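Local coordinates for carbon dioxide concentrating mechanism protein CcmK (Synechococcus elongatus, PDB 4OX6), which probably forms hexameric tiles of the carboxysome shell, the protein coat of the bacterial microcompartment that concentrates carbon dioxide, at residues Val59-Gly63 against Glu101-Gly107. Sequence-based numbering, arbitrary orientation.
Sequences VNIRG and EAVFPIG
Arg-62 leaves its strand with CG beside the backbone N (chi1 -55°) and bends again at chi2 and chi3, which curls its guanidinium back to where Glu-101, its chain extended beyond CG, brings a carboxylate from the end of helix 98-103. The grip is end-on and two-pronged. NH1 of Arg-62 lies 2.9 Å from OE2 of Glu-101 in a nearly straight salt-bridge hydrogen bond (171°), while NH2 of Arg-62 reaches OE1 of Glu-101 at 3.2 Å. The pairing is not coplanar: the guanidinium and carboxylate planes stand 88° apart, and both carboxylate oxygens are approached from above their own plane. NH1 of Arg-62 also donates to the carbonyl O of Ile-106 at 2.9 Å; this oxygen lies at the guanidinium edge, but the donor stands above the carbonyl plane. CD of Arg-62 passes 3.5 Å from the same O of Ile-106. A leucine in place of Arg-62 would probably leave the Glu-101 carboxylate without its opposite charge and deprive the Ile-106 carbonyl of this donor. Two residues earlier on the strand, Asn-60 points at the turn, and its CG packs 4.0 Å from CG2 of Ile-106, the two side chains crossing at about a right angle. The amide's polar ends are held by Ser-22 and Ser-48; Ser-48 also bonds to O of Pro-105, the centre of an inverse gamma turn. NE and NH2 of Arg-62 bond to the backbone oxygens of Ala-19 and Gln-18, so the guanidinium ties together three parts of the chain. Phe-104 stacks on Tyr-49 of a neighbouring subunit. The contact thus joins the end of helix 98-103 and the turn after it to strand 56-63, which runs between strands 45-53 and 19-26 in the BMC-domain sheet.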
loop_
_atom_site.group_PDB
_atom_site.type_symbol
_atom_site.label_atom_id
_atom_site.label_comp_id
_atom_site.label_asym_id
_atom_site.label_seq_id
_atom_site.Cartn_x
_atom_site.Cartn_y
_atom_site.Cartn_z
ATOM N N VAL A 59 8.898 5.808 -13.985
ATOM C CA VAL A 59 9.773 5.028 -14.881
ATOM C C VAL A 59 11.156 5.673 -14.855
ATOM O O VAL A 59 11.275 6.898 -14.864
ATOM C CB VAL A 59 9.226 4.957 -16.326
ATOM C CG1 VAL A 59 9.036 6.301 -17.005
ATOM C CG2 VAL A 59 10.098 4.029 -17.193
ATOM N N ASN A 60 12.178 4.845 -14.848
ATOM C CA ASN A 60 13.582 5.268 -14.746
ATOM C C ASN A 60 14.324 4.840 -15.985
ATOM O O ASN A 60 14.255 3.664 -16.424
ATOM C CB ASN A 60 14.184 4.607 -13.522
ATOM C CG ASN A 60 13.436 5.003 -12.263
ATOM O OD1 ASN A 60 13.286 6.193 -11.988
ATOM N ND2 ASN A 60 12.953 4.017 -11.522
ATOM N N ILE A 61 14.972 5.802 -16.636
ATOM C CA ILE A 61 15.759 5.578 -17.838
ATOM C C ILE A 61 17.208 6.007 -17.610
ATOM O O ILE A 61 17.515 6.922 -16.804
ATOM C CB ILE A 61 15.144 6.284 -19.046
ATOM C CG1 ILE A 61 15.198 7.813 -18.941
ATOM C CG2 ILE A 61 13.730 5.794 -19.313
ATOM C CD1 ILE A 61 14.882 8.510 -20.270
ATOM N N ARG A 62 18.099 5.416 -18.390
ATOM C CA ARG A 62 19.518 5.752 -18.335
ATOM C C ARG A 62 20.058 5.998 -19.729
ATOM O O ARG A 62 19.675 5.317 -20.673
ATOM C CB ARG A 62 20.353 4.646 -17.706
ATOM C CG ARG A 62 19.934 4.193 -16.325
ATOM C CD ARG A 62 20.036 5.276 -15.220
ATOM N NE ARG A 62 21.378 5.749 -14.949
ATOM C CZ ARG A 62 22.261 5.131 -14.184
ATOM N NH1 ARG A 62 21.952 4.075 -13.495
ATOM N NH2 ARG A 62 23.463 5.666 -14.016
ATOM N N GLY A 63 20.980 6.943 -19.853
ATOM C CA GLY A 63 21.660 7.188 -21.113
ATOM C C GLY A 63 22.530 8.414 -20.978
ATOM O O GLY A 63 22.606 8.990 -19.867
ATOM N N GLU A 101 22.849 5.050 -7.009
ATOM C CA GLU A 101 22.571 3.789 -7.732
ATOM C C GLU A 101 22.584 2.605 -6.812
ATOM O O GLU A 101 21.927 1.606 -7.041
ATOM C CB GLU A 101 23.644 3.563 -8.805
ATOM C CG GLU A 101 23.521 4.540 -9.897
ATOM C CD GLU A 101 24.293 4.125 -11.116
ATOM O OE1 GLU A 101 25.175 4.917 -11.475
ATOM O OE2 GLU A 101 24.011 3.028 -11.678
ATOM N N ALA A 102 23.421 2.631 -5.793
ATOM C CA ALA A 102 23.558 1.523 -4.832
ATOM C C ALA A 102 22.308 1.341 -3.986
ATOM O O ALA A 102 21.945 0.223 -3.630
ATOM C CB ALA A 102 24.776 1.800 -3.939
ATOM N N VAL A 103 21.637 2.428 -3.656
ATOM C CA VAL A 103 20.525 2.374 -2.742
ATOM C C VAL A 103 19.156 2.327 -3.467
ATOM O O VAL A 103 18.218 1.698 -2.988
ATOM C CB VAL A 103 20.573 3.612 -1.779
ATOM C CG1 VAL A 103 19.249 3.835 -1.032
ATOM C CG2 VAL A 103 21.774 3.480 -0.782
ATOM N N PHE A 104 19.045 3.053 -4.589
ATOM C CA PHE A 104 17.771 3.157 -5.307
ATOM C C PHE A 104 17.794 2.231 -6.504
ATOM O O PHE A 104 18.839 2.037 -7.124
ATOM C CB PHE A 104 17.575 4.577 -5.755
ATOM C CG PHE A 104 17.302 5.552 -4.638
ATOM C CD1 PHE A 104 16.048 5.776 -4.174
ATOM C CD2 PHE A 104 18.312 6.254 -4.055
ATOM C CE1 PHE A 104 15.780 6.683 -3.129
ATOM C CE2 PHE A 104 18.071 7.165 -3.023
ATOM C CZ PHE A 104 16.803 7.394 -2.579
ATOM N N PRO A 105 16.608 1.694 -6.850
ATOM C CA PRO A 105 16.576 0.731 -7.945
ATOM C C PRO A 105 16.606 1.430 -9.283
ATOM O O PRO A 105 15.542 1.412 -9.982
ATOM C CB PRO A 105 15.243 0.015 -7.668
ATOM C CG PRO A 105 14.361 1.080 -7.055
ATOM C CD PRO A 105 15.312 1.841 -6.180
ATOM N N ILE A 106 17.779 1.891 -9.718
ATOM C CA ILE A 106 17.935 2.646 -10.942
ATOM C C ILE A 106 19.118 2.158 -11.776
ATOM O O ILE A 106 19.455 2.784 -12.783
ATOM C CB ILE A 106 18.085 4.192 -10.715
ATOM C CG1 ILE A 106 19.328 4.490 -9.867
ATOM C CG2 ILE A 106 16.819 4.702 -10.100
ATOM C CD1 ILE A 106 19.768 5.931 -9.875
ATOM N N GLY A 107 19.726 1.039 -11.367
ATOM C CA GLY A 107 20.821 0.433 -12.109
ATOM C C GLY A 107 20.366 -0.411 -13.276
ATOM O O GLY A 107 19.198 -0.696 -13.413
#